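Local coordinates for protein GTPase HflX (Sulfolobus solfataricus P2, PDB 2QTH) that hydrolyses GTP, for which it is specific, associates with the 50S ribosomal subunit and may act in protein synthesis or ribosome biogenesis, at residues G183-T188 with V231-F236; A260-I265 with L296-K301; I107-L112 with K155-L160; E21-K26 with L91-L96. All blocks are in the same frame, centred on the assembly; numbering follows the deposited sequence.

Interaction 1: residues G183-T188 with V231-F236. With CD (cadmium ion), chain C; GDP (guanosine-5'-diphosphate), chain H.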
# COMPACT_ATOMS: atom_id res chain seq x y z
N GLY A 183 5.19 1.93 13.61
CA GLY A 183 4.74 1.65 12.26
C GLY A 183 3.27 1.78 12.06
O GLY A 183 2.47 1.36 12.91
N ILE A 184 2.86 2.34 10.90
CA ILE A 184 1.43 2.61 10.67
C ILE A 184 0.99 1.52 9.71
O ILE A 184 1.55 1.45 8.54
CB ILE A 184 1.18 4.02 9.99
CG1 ILE A 184 1.44 5.22 10.95
CG2 ILE A 184 -0.30 4.16 9.62
CD1 ILE A 184 2.71 5.20 11.60
N VAL A 185 -0.02 0.72 10.14
CA VAL A 185 -0.51 -0.37 9.32
C VAL A 185 -2.00 -0.21 9.16
O VAL A 185 -2.63 0.62 9.80
CB VAL A 185 -0.13 -1.80 9.91
CG1 VAL A 185 1.35 -1.92 10.00
CG2 VAL A 185 -0.79 -1.90 11.34
N GLY A 186 -2.58 -1.02 8.28
CA GLY A 186 -4.01 -0.91 8.01
C GLY A 186 -4.31 -1.12 6.53
O GLY A 186 -3.38 -1.00 5.69
N TYR A 187 -5.57 -1.39 6.21
CA TYR A 187 -5.98 -1.63 4.80
C TYR A 187 -5.91 -0.38 3.98
O TYR A 187 -5.95 0.70 4.50
CB TYR A 187 -7.40 -2.09 4.74
CG TYR A 187 -7.42 -3.63 4.77
CD1 TYR A 187 -7.55 -4.31 6.00
CD2 TYR A 187 -7.29 -4.36 3.60
CE1 TYR A 187 -7.56 -5.70 6.07
CE2 TYR A 187 -7.22 -5.77 3.66
CZ TYR A 187 -7.41 -6.39 4.87
OH TYR A 187 -7.39 -7.73 4.90
N THR A 188 -5.80 -0.56 2.67
CA THR A 188 -5.76 0.53 1.72
C THR A 188 -7.00 1.32 1.99
O THR A 188 -8.06 0.74 2.29
CB THR A 188 -5.91 -0.07 0.24
OG1 THR A 188 -4.92 -1.08 0.10
CG2 THR A 188 -5.85 1.02 -0.91
N VAL A 231 6.98 5.31 10.77
CA VAL A 231 7.32 4.46 9.63
C VAL A 231 6.09 4.12 8.81
O VAL A 231 5.17 3.45 9.29
CB VAL A 231 8.00 3.15 10.09
CG1 VAL A 231 8.23 2.23 8.90
CG2 VAL A 231 9.30 3.45 10.81
N ASP A 232 6.06 4.59 7.56
CA ASP A 232 5.07 4.15 6.60
C ASP A 232 5.35 2.73 6.12
O ASP A 232 6.19 2.52 5.25
CB ASP A 232 5.02 5.11 5.40
CG ASP A 232 3.75 4.96 4.59
OD1 ASP A 232 2.87 4.17 4.99
OD2 ASP A 232 3.63 5.64 3.55
N THR A 233 4.64 1.77 6.70
CA THR A 233 4.58 0.42 6.14
C THR A 233 3.56 0.34 5.02
O THR A 233 2.53 1.01 5.05
CB THR A 233 4.24 -0.62 7.22
OG1 THR A 233 2.82 -0.77 7.31
CG2 THR A 233 4.79 -0.19 8.57
N VAL A 234 3.84 -0.50 4.02
CA VAL A 234 2.84 -0.89 3.04
C VAL A 234 1.54 -1.30 3.72
O VAL A 234 1.54 -1.85 4.82
CB VAL A 234 3.34 -2.06 2.17
CG1 VAL A 234 3.33 -3.36 2.96
CG2 VAL A 234 2.48 -2.19 0.92
N GLY A 235 0.42 -1.02 3.06
CA GLY A 235 -0.90 -1.38 3.59
C GLY A 235 -1.18 -2.87 3.51
O GLY A 235 -0.50 -3.57 2.76
N PHE A 236 -2.20 -3.36 4.25
CA PHE A 236 -2.89 -4.57 3.86
C PHE A 236 -3.64 -4.27 2.54
O PHE A 236 -4.36 -3.31 2.40
CB PHE A 236 -3.90 -4.97 4.91
CG PHE A 236 -3.34 -5.00 6.30
CD1 PHE A 236 -2.13 -5.57 6.57
CD2 PHE A 236 -4.08 -4.47 7.34
CE1 PHE A 236 -1.64 -5.68 7.92
CE2 PHE A 236 -3.63 -4.52 8.69
CZ PHE A 236 -2.39 -5.12 8.97
CD CD C . 2.28 4.31 2.40
PB GDP H . -4.43 4.89 2.83
O1B GDP H . -4.53 4.18 1.48
O2B GDP H . -4.60 3.86 3.93
O3B GDP H . -3.07 5.46 2.95
O3A GDP H . -5.45 6.06 3.06
PA GDP H . -5.11 7.71 2.84
O1A GDP H . -4.63 8.58 3.91
O2A GDP H . -4.31 7.87 1.56
O5' GDP H . -6.67 8.10 2.78
C5' GDP H . -7.59 7.33 2.01
C4' GDP H . -8.58 8.33 1.43
O4' GDP H . -9.46 8.68 2.50
C3' GDP H . -7.96 9.64 0.96
O3' GDP H . -8.92 10.20 0.06
C2' GDP H . -7.95 10.48 2.21
O2' GDP H . -8.11 11.86 1.92
C1' GDP H . -9.19 10.01 2.97
N9 GDP H . -9.06 10.11 4.45
C8 GDP H . -8.01 9.81 5.27
N7 GDP H . -8.28 10.05 6.61
C5 GDP H . -9.57 10.54 6.63
C6 GDP H . -10.53 11.02 7.65
O6 GDP H . -10.20 11.03 8.83
N1 GDP H . -11.78 11.42 7.30
C2 GDP H . -12.17 11.43 6.02
N2 GDP H . -13.43 11.88 5.76
N3 GDP H . -11.35 11.00 4.99
C4 GDP H . -10.07 10.57 5.22
O HOH W 1 -0.58 -2.72 6.93
O HOH W 2 1.28 2.10 3.13
O HOH W 3 2.26 6.11 0.80
O HOH W 4 0.64 5.36 3.52
O HOH W 5 0.71 3.87 0.55
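The strand leading into the P-loop and the strand that leads into the Asp-Thr-Val-Gly (DxxG, G3) motif lie side by side here, Ile-184 N donating to Val-231 O (3.0 Å). Gly-183 and Ile-184 pair in parallel with Val-231 and Asp-232; the chains then part and meet again at Tyr-187 and Phe-236. In the gap stands Thr-233. Its OG1, placed between the backbone N and the carbonyl carbon (chi1 89°), lies 2.8 Å from Ile-184 O, with Val-234 O competing for the same proton. A water accepts a hydrogen bond from Gly-186 N and donates one to Val-234 O, spanning the gap a second time.

Further on, Phe-236 N reaches Gly-186 O from above the carbonyl plane at 3.0 Å, and Thr-188 N answers with a bond to Phe-236 O of 3.1 Å. Phe-236 CB sits over the centre of the Tyr-187 ring, 3.5 Å from its centroid, while the phenylalanine ring turns an edge to that tyrosine with the planes at 63°, a T-shaped pair. The tyrosine OH bonds to Ser-280. Asp-232 clasps a cadmium ion with both oxygens, OD2 the nearer at 2.2 Å; four waters and His-97 complete the site. Joining the start of the phosphate-binding loop to the G3 segment beside bound GDP is characteristic of the P-loop GTPase fold.

Interaction 2: residues A260-I265 with L296-K301. With GDP (guanosine-5'-diphosphate), chain H.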
# COMPACT_ATOMS: atom_id res chain seq x y z
N ALA A 260 6.45 -0.57 17.99
CA ALA A 260 5.01 -0.55 18.25
C ALA A 260 4.31 -0.25 16.91
O ALA A 260 4.97 0.17 15.94
CB ALA A 260 4.63 0.50 19.32
N LEU A 261 3.01 -0.46 16.86
CA LEU A 261 2.24 -0.22 15.62
C LEU A 261 1.00 0.61 15.90
O LEU A 261 0.38 0.52 16.96
CB LEU A 261 1.80 -1.56 14.97
CG LEU A 261 2.89 -2.57 14.56
CD1 LEU A 261 2.27 -3.86 13.99
CD2 LEU A 261 3.90 -1.96 13.61
N ILE A 262 0.63 1.42 14.91
CA ILE A 262 -0.67 2.08 14.91
C ILE A 262 -1.47 1.35 13.85
O ILE A 262 -1.05 1.35 12.69
CB ILE A 262 -0.54 3.59 14.49
CG1 ILE A 262 0.25 4.37 15.64
CG2 ILE A 262 -2.00 4.22 14.13
CD1 ILE A 262 0.82 5.86 15.28
N LEU A 263 -2.63 0.80 14.23
CA LEU A 263 -3.51 0.13 13.27
C LEU A 263 -4.70 0.97 12.94
O LEU A 263 -5.51 1.38 13.85
CB LEU A 263 -4.03 -1.18 13.87
CG LEU A 263 -5.11 -1.90 13.06
CD1 LEU A 263 -4.62 -2.34 11.70
CD2 LEU A 263 -5.65 -3.24 13.90
N VAL A 264 -4.80 1.30 11.67
CA VAL A 264 -5.79 2.27 11.23
C VAL A 264 -6.95 1.50 10.69
O VAL A 264 -6.73 0.54 9.91
CB VAL A 264 -5.29 3.34 10.17
CG1 VAL A 264 -6.32 4.49 10.14
CG2 VAL A 264 -3.91 3.98 10.58
N ILE A 265 -8.16 1.92 11.05
CA ILE A 265 -9.43 1.21 10.69
C ILE A 265 -10.44 2.24 10.27
O ILE A 265 -10.61 3.27 10.97
CB ILE A 265 -10.06 0.42 11.87
CG1 ILE A 265 -9.02 -0.52 12.50
CG2 ILE A 265 -11.32 -0.44 11.37
CD1 ILE A 265 -8.59 -1.72 11.56
N LEU A 296 -1.61 0.48 18.95
CA LEU A 296 -2.59 1.51 19.18
C LEU A 296 -3.53 1.51 17.99
O LEU A 296 -3.10 1.75 16.85
CB LEU A 296 -1.89 2.86 19.20
CG LEU A 296 -2.76 4.15 19.25
CD1 LEU A 296 -3.73 4.19 20.43
CD2 LEU A 296 -1.82 5.50 19.31
N VAL A 297 -4.83 1.31 18.23
CA VAL A 297 -5.81 1.21 17.15
C VAL A 297 -6.46 2.60 16.99
O VAL A 297 -6.88 3.20 17.97
CB VAL A 297 -6.90 0.10 17.45
CG1 VAL A 297 -7.82 -0.05 16.26
CG2 VAL A 297 -6.24 -1.24 17.79
N THR A 298 -6.48 3.16 15.75
CA THR A 298 -7.17 4.39 15.57
C THR A 298 -8.33 4.18 14.63
O THR A 298 -8.14 3.87 13.46
CB THR A 298 -6.23 5.51 14.98
OG1 THR A 298 -5.63 5.05 13.74
CG2 THR A 298 -5.08 5.74 15.89
N LEU A 299 -9.53 4.47 15.15
CA LEU A 299 -10.73 4.31 14.39
C LEU A 299 -10.87 5.66 13.70
O LEU A 299 -11.07 6.65 14.36
CB LEU A 299 -11.81 3.98 15.42
CG LEU A 299 -13.17 3.59 14.86
CD1 LEU A 299 -12.90 2.32 13.95
CD2 LEU A 299 -14.17 3.29 15.96
N ASN A 300 -10.65 5.71 12.38
CA ASN A 300 -10.44 6.95 11.64
C ASN A 300 -11.68 7.28 10.85
O ASN A 300 -12.55 6.43 10.72
CB ASN A 300 -9.24 6.74 10.64
CG ASN A 300 -8.74 8.03 9.99
OD1 ASN A 300 -8.73 9.10 10.59
ND2 ASN A 300 -8.31 7.93 8.72
N LYS A 301 -11.71 8.49 10.30
CA LYS A 301 -12.77 8.99 9.40
C LYS A 301 -14.05 9.19 10.16
O LYS A 301 -15.13 9.14 9.57
CB LYS A 301 -13.01 8.09 8.17
CG LYS A 301 -11.76 7.73 7.44
CD LYS A 301 -12.10 7.01 6.05
CE LYS A 301 -10.88 6.88 5.16
NZ LYS A 301 -11.26 6.40 3.74
PB GDP H . -4.43 4.89 2.83
O1B GDP H . -4.53 4.18 1.48
O2B GDP H . -4.60 3.86 3.93
O3B GDP H . -3.07 5.46 2.95
O3A GDP H . -5.45 6.06 3.06
PA GDP H . -5.11 7.71 2.84
O1A GDP H . -4.63 8.58 3.91
O2A GDP H . -4.31 7.87 1.56
O5' GDP H . -6.67 8.10 2.78
C5' GDP H . -7.59 7.33 2.01
C4' GDP H . -8.58 8.33 1.43
O4' GDP H . -9.46 8.68 2.50
C3' GDP H . -7.96 9.64 0.96
O3' GDP H . -8.92 10.20 0.06
C2' GDP H . -7.95 10.48 2.21
O2' GDP H . -8.11 11.86 1.92
C1' GDP H . -9.19 10.01 2.97
N9 GDP H . -9.06 10.11 4.45
C8 GDP H . -8.01 9.81 5.27
N7 GDP H . -8.28 10.05 6.61
C5 GDP H . -9.57 10.54 6.63
C6 GDP H . -10.53 11.02 7.65
O6 GDP H . -10.20 11.03 8.83
N1 GDP H . -11.78 11.42 7.30
C2 GDP H . -12.17 11.43 6.02
N2 GDP H . -13.43 11.88 5.76
N3 GDP H . -11.35 11.00 4.99
C4 GDP H . -10.07 10.57 5.22
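Asn-300 N donates to Ile-265 O at 2.8 Å in an almost perfectly straight bond (179°). It is the last of five backbone bonds that zip the two parallel strands together. The series starts with Leu-296 N to Leu-261 O, and the register pairs Ile-262 with Leu-296 through to Ile-265 with Leu-299. On the face carrying Ile-262, Val-264 and Thr-298, Val-264 CG1 rests 3.7 Å from both Thr-298 OG1 and Asn-300 CB. That hydroxyl is buried with no polar partner in the model; around it lie methyls of Val-264 and Ile-262, and Leu-263 O, which is too far to bond, at 3.7 Å from Thr-298 OG1. On the other face Ile-265 CG1 meets Val-297 CG1 at 4.0 Å, and Leu-299 CD1 covers Ile-265 CB.

Asn-300 and Lys-301 begin the Asn-Lys-Ile-Asp (NKxD, G4) motif that reads the guanine. With CG anti to the backbone N (chi1 -170°), the asparagine carries its amide to the base, ND2 lying 3.0 Å from GDP N7. That amide is also pinned by the protein, ND2 giving to Ser-190 O and OD1 accepting from Ala-335 N. Lys-301 lays its extended chain over one face of the base, CG 3.5 Å from GDP C6, and its NZ bonds to the ribose GDP O4' at 3.2 Å and to Asn-189 O. The strands belong to a beta-alpha-beta unit whose crossover helix 271-288 packs on Leu-261, Leu-263 and Ile-265; helix 341-355 packs on Ile-262 and Leu-296, and strand 181-186 flanks strand 260-266.

Interaction 3: residues I107-L112 with K155-L160; sequences IELARL and KLMKEL. With CD (cadmium ion), chain E.
The carboxylate of Glu-108, whose CG is touched by Leu-156 CD1 at 3.4 Å, is the flat group nearest the seam between these helices. Both of its oxygens bind a cadmium ion, OE1 at 2.3 Å and OE2 at 2.6 Å. A second flat group, the guanidinium of Arg-111, lies on the far side of its helix with Ile-107 CG2 over one face, toward the rim.

The seam itself is aliphatic. Leu-156 CD1 probes the other helix as a single methyl, approaching Leu-112 CD1 at 3.9 Å besides the glutamate methylene. From the other helix comes Leu-109: its CG is anti to the backbone N (chi1 -180°), which brings its two methyls across the interface. There CD1 meets Met-157 CG at 3.8 Å, the leucine and methionine chains crossing at about a right angle, and CD2 meets Leu-160 CD1. The short helical segments run roughly antiparallel, 150° between their directions, with axes 10.1 Å apart. They pair helices 101-121 and 145-164 in the middle region of the GTPase, away from the GTP and magnesium sites.

With no hydrogen bond or salt bridge between the two segments, cohesion here comes from apolar contact. A polar link is made at the border, where Glu-108 OE2 accepts from Arg-152 NE of helix 145-164 while the glutamate methylenes stay against Leu-156.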
# COMPACT_ATOMS: atom_id res chain seq x y z
N ILE A 107 10.84 -8.26 -4.94
CA ILE A 107 10.15 -7.35 -5.85
C ILE A 107 10.79 -7.42 -7.23
O ILE A 107 10.11 -7.51 -8.24
CB ILE A 107 10.15 -5.90 -5.27
CG1 ILE A 107 9.23 -5.84 -4.01
CG2 ILE A 107 9.63 -4.80 -6.43
CD1 ILE A 107 9.60 -4.71 -2.95
N GLU A 108 12.10 -7.39 -7.28
CA GLU A 108 12.84 -7.47 -8.51
C GLU A 108 12.62 -8.85 -9.25
O GLU A 108 12.38 -8.88 -10.49
CB GLU A 108 14.32 -7.29 -8.19
CG GLU A 108 15.21 -7.76 -9.33
CD GLU A 108 15.50 -6.77 -10.42
OE1 GLU A 108 14.79 -5.77 -10.57
OE2 GLU A 108 16.50 -7.03 -11.18
N LEU A 109 12.58 -9.92 -8.46
CA LEU A 109 12.28 -11.28 -8.95
C LEU A 109 10.92 -11.27 -9.60
O LEU A 109 10.78 -11.71 -10.71
CB LEU A 109 12.30 -12.27 -7.80
CG LEU A 109 11.99 -13.75 -8.25
CD1 LEU A 109 12.95 -14.26 -9.36
CD2 LEU A 109 12.02 -14.62 -7.02
N ALA A 110 9.89 -10.81 -8.90
CA ALA A 110 8.58 -10.63 -9.55
C ALA A 110 8.52 -9.78 -10.83
O ALA A 110 7.73 -10.06 -11.80
CB ALA A 110 7.47 -10.18 -8.51
N ARG A 111 9.23 -8.63 -10.79
CA ARG A 111 9.20 -7.74 -11.99
C ARG A 111 9.90 -8.50 -13.22
O ARG A 111 9.44 -8.46 -14.41
CB ARG A 111 9.96 -6.43 -11.62
CG ARG A 111 9.23 -5.53 -10.71
CD ARG A 111 10.17 -4.25 -10.38
NE ARG A 111 9.31 -3.14 -9.96
CZ ARG A 111 9.77 -2.03 -9.40
NH1 ARG A 111 11.08 -1.95 -9.13
NH2 ARG A 111 8.97 -1.05 -9.16
N LEU A 112 10.99 -9.19 -12.93
CA LEU A 112 11.68 -9.99 -13.97
C LEU A 112 10.78 -11.06 -14.55
O LEU A 112 10.72 -11.26 -15.78
CB LEU A 112 12.94 -10.66 -13.36
CG LEU A 112 14.09 -9.63 -13.10
CD1 LEU A 112 15.22 -10.33 -12.45
CD2 LEU A 112 14.61 -8.99 -14.44
N LYS A 155 19.62 -16.50 -10.39
CA LYS A 155 20.45 -15.94 -9.34
C LYS A 155 19.67 -15.47 -8.11
O LYS A 155 20.04 -15.80 -6.95
CB LYS A 155 21.39 -14.85 -9.87
CG LYS A 155 22.36 -14.35 -8.85
CD LYS A 155 22.98 -13.02 -9.33
CE LYS A 155 24.08 -12.50 -8.40
NZ LYS A 155 23.97 -11.00 -8.33
N LEU A 156 18.61 -14.68 -8.32
CA LEU A 156 17.85 -14.12 -7.17
C LEU A 156 17.17 -15.25 -6.38
O LEU A 156 17.19 -15.25 -5.15
CB LEU A 156 16.80 -13.10 -7.64
CG LEU A 156 17.26 -11.68 -7.98
CD1 LEU A 156 16.12 -10.94 -8.74
CD2 LEU A 156 17.65 -10.90 -6.74
N MET A 157 16.55 -16.19 -7.08
CA MET A 157 15.93 -17.36 -6.44
C MET A 157 16.92 -18.17 -5.60
O MET A 157 16.59 -18.60 -4.43
CB MET A 157 15.31 -18.29 -7.48
CG MET A 157 14.37 -17.62 -8.35
SD MET A 157 13.06 -18.63 -9.01
CE MET A 157 13.71 -19.27 -10.55
N LYS A 158 18.10 -18.39 -6.19
CA LYS A 158 19.26 -18.92 -5.50
C LYS A 158 19.55 -18.15 -4.22
O LYS A 158 19.50 -18.73 -3.11
CB LYS A 158 20.48 -18.98 -6.42
CG LYS A 158 21.61 -19.86 -5.84
CD LYS A 158 23.07 -19.41 -6.25
CE LYS A 158 23.69 -18.34 -5.30
NZ LYS A 158 23.33 -18.45 -3.84
N GLU A 159 19.87 -16.85 -4.34
CA GLU A 159 20.12 -16.01 -3.16
C GLU A 159 18.97 -15.90 -2.15
O GLU A 159 19.22 -15.85 -0.94
CB GLU A 159 20.58 -14.63 -3.58
CG GLU A 159 21.85 -14.69 -4.43
CD GLU A 159 22.18 -13.40 -5.11
OE1 GLU A 159 21.24 -12.67 -5.51
OE2 GLU A 159 23.39 -13.12 -5.26
N LEU A 160 17.72 -15.90 -2.61
CA LEU A 160 16.59 -15.91 -1.69
C LEU A 160 16.48 -17.23 -0.88
O LEU A 160 16.32 -17.18 0.33
CB LEU A 160 15.28 -15.61 -2.40
CG LEU A 160 15.00 -14.14 -2.76
CD1 LEU A 160 13.83 -14.17 -3.73
CD2 LEU A 160 14.72 -13.25 -1.57
CD CD E . 15.58 -5.02 -12.62

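Interaction 4: residues E21-K26 with L91-L96. With CD (cadmium ion), chain B.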
# COMPACT_ATOMS: atom_id res chain seq x y z
N GLU A 21 -1.94 6.55 -5.54
CA GLU A 21 -1.33 7.53 -4.62
C GLU A 21 -0.33 6.83 -3.69
O GLU A 21 0.73 7.38 -3.44
CB GLU A 21 -2.44 8.28 -3.85
CG GLU A 21 -3.25 9.21 -4.82
CD GLU A 21 -4.42 9.93 -4.07
OE1 GLU A 21 -4.64 9.59 -2.87
OE2 GLU A 21 -5.09 10.82 -4.66
N GLY A 22 -0.60 5.60 -3.26
CA GLY A 22 0.48 4.84 -2.51
C GLY A 22 1.74 4.54 -3.37
O GLY A 22 2.81 4.24 -2.84
N ALA A 23 1.63 4.63 -4.70
CA ALA A 23 2.77 4.52 -5.56
C ALA A 23 3.35 5.91 -5.91
O ALA A 23 4.18 5.98 -6.86
CB ALA A 23 2.40 3.69 -6.87
N ASN A 24 2.94 6.93 -5.15
CA ASN A 24 3.44 8.34 -5.32
C ASN A 24 3.03 9.00 -6.66
O ASN A 24 3.81 9.73 -7.24
CB ASN A 24 4.98 8.29 -5.33
CG ASN A 24 5.58 9.63 -5.05
OD1 ASN A 24 4.93 10.50 -4.44
ND2 ASN A 24 6.84 9.83 -5.53
N TYR A 25 1.87 8.66 -7.20
CA TYR A 25 1.36 9.32 -8.41
C TYR A 25 0.16 10.17 -7.99
O TYR A 25 -0.58 9.79 -7.08
CB TYR A 25 0.91 8.29 -9.48
CG TYR A 25 2.05 7.55 -10.13
CD1 TYR A 25 2.66 8.02 -11.25
CD2 TYR A 25 2.52 6.35 -9.59
CE1 TYR A 25 3.73 7.30 -11.84
CE2 TYR A 25 3.58 5.66 -10.16
CZ TYR A 25 4.18 6.13 -11.22
OH TYR A 25 5.19 5.37 -11.76
N LYS A 26 0.01 11.31 -8.65
CA LYS A 26 -1.19 12.07 -8.70
C LYS A 26 -2.12 11.65 -9.82
O LYS A 26 -1.71 11.65 -10.96
CB LYS A 26 -0.85 13.55 -8.88
CG LYS A 26 -2.15 14.43 -8.68
CD LYS A 26 -1.79 15.90 -8.40
CE LYS A 26 -3.05 16.80 -8.42
NZ LYS A 26 -2.70 18.28 -8.62
N LEU A 91 3.60 -3.75 -7.51
CA LEU A 91 5.05 -3.95 -7.27
C LEU A 91 5.72 -2.58 -7.00
O LEU A 91 6.63 -2.45 -6.16
CB LEU A 91 5.75 -4.71 -8.47
CG LEU A 91 5.37 -6.22 -8.41
CD1 LEU A 91 5.60 -6.78 -9.82
CD2 LEU A 91 6.18 -6.96 -7.31
N GLU A 92 5.25 -1.53 -7.73
CA GLU A 92 5.75 -0.12 -7.44
C GLU A 92 5.46 0.35 -6.01
O GLU A 92 6.36 0.88 -5.32
CB GLU A 92 5.21 0.89 -8.52
CG GLU A 92 5.79 2.27 -8.31
CD GLU A 92 7.18 2.34 -8.97
OE1 GLU A 92 7.58 1.39 -9.70
OE2 GLU A 92 7.90 3.37 -8.81
N ILE A 93 4.25 0.14 -5.54
CA ILE A 93 3.87 0.40 -4.13
C ILE A 93 4.83 -0.37 -3.19
O ILE A 93 5.41 0.21 -2.24
CB ILE A 93 2.44 -0.06 -3.85
CG1 ILE A 93 1.48 0.74 -4.72
CG2 ILE A 93 2.09 0.08 -2.32
CD1 ILE A 93 0.01 0.44 -4.56
N PHE A 94 5.10 -1.63 -3.51
CA PHE A 94 6.00 -2.40 -2.60
C PHE A 94 7.42 -1.83 -2.62
O PHE A 94 8.05 -1.67 -1.55
CB PHE A 94 6.01 -3.90 -2.93
CG PHE A 94 4.61 -4.57 -3.00
CD1 PHE A 94 3.48 -4.01 -2.42
CD2 PHE A 94 4.52 -5.86 -3.56
CE1 PHE A 94 2.21 -4.67 -2.51
CE2 PHE A 94 3.23 -6.57 -3.62
CZ PHE A 94 2.10 -5.95 -3.10
N ALA A 95 7.92 -1.57 -3.83
CA ALA A 95 9.29 -1.04 -4.00
C ALA A 95 9.42 0.27 -3.20
O ALA A 95 10.45 0.53 -2.67
CB ALA A 95 9.51 -0.80 -5.49
N LEU A 96 8.37 1.09 -3.12
CA LEU A 96 8.44 2.38 -2.42
C LEU A 96 8.36 2.16 -0.91
O LEU A 96 8.86 3.02 -0.13
CB LEU A 96 7.39 3.38 -2.95
CG LEU A 96 7.56 3.78 -4.43
CD1 LEU A 96 6.29 4.74 -4.77
CD2 LEU A 96 8.85 4.58 -4.58
CD CD B . 9.40 2.77 -10.29
O HOH W 6 6.81 5.84 -8.26
O HOH W 7 7.82 4.00 -11.92
O HOH W 8 9.11 1.25 -12.13
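Glu-92 leaves its helix with CB pointing toward the turn at 22-25, and CG, anti to the backbone N (chi1 -176°), comes to 3.9 Å from Ala-23 CB. The same CG lies at the edge of the Tyr-25 ring, 4.4 Å from CE2. A bend at chi2 then takes the carboxylate away from these apolar neighbours to a cadmium ion, which OE1 binds at 2.4 Å and OE2 at 2.2 Å; two waters are further ligands. OE2 also accepts from another water, which donates to Ala-23 O as well, so the acid is tied to the turn without touching its backbone directly.

One helical turn along, Leu-96 CD1 presses against the peptide of Ala-23, lying 3.2 Å from Ala-23 O. The same methyl, Leu-96 CD1, meets Asn-24 CB at 3.8 Å. Ile-93 fills the place beside them, its CG1 3.8 Å from Ala-23 CB. Ala-23 thus rests against Glu-92, Ile-93 and Leu-96 of one helix, and its methyl also lies in the plane of the Tyr-25 ring, at the edge. The phenol OH is bonded to Glu-82.

What is being packed is the end of helix 13-22. Asn-24, with positive phi, is the C-prime residue of a Schellman motif in which Tyr-25 N returns to Val-20 O and Asn-24 N to Glu-21 O, turning the chain from that helix into strand 26-31 of the N-terminal parallel sheet.

In the fold
From the N terminus the four contacts close one after another, none nested in or crossing the next. Interaction 4 comes first, bringing helix 86-97 back to the end of helix 13-22 within the N-terminal region. Interaction 3 pairs helices 101-121 and 145-164 across an unmodelled connection. Interactions 1 and 2 then follow in the G domain, in one sheet where strands 181-186 and 260-266 are neighbours, and both reach GDP. Interaction 4 lies between the regions: Phe-94 and Ile-93 pack on Val-234 of interaction 1, while Phe-94 and Leu-91 pack on Ile-107 and Ala-110 of interaction 3. Interactions 2 and 3 are farthest apart, their centres about 33 Å from each other.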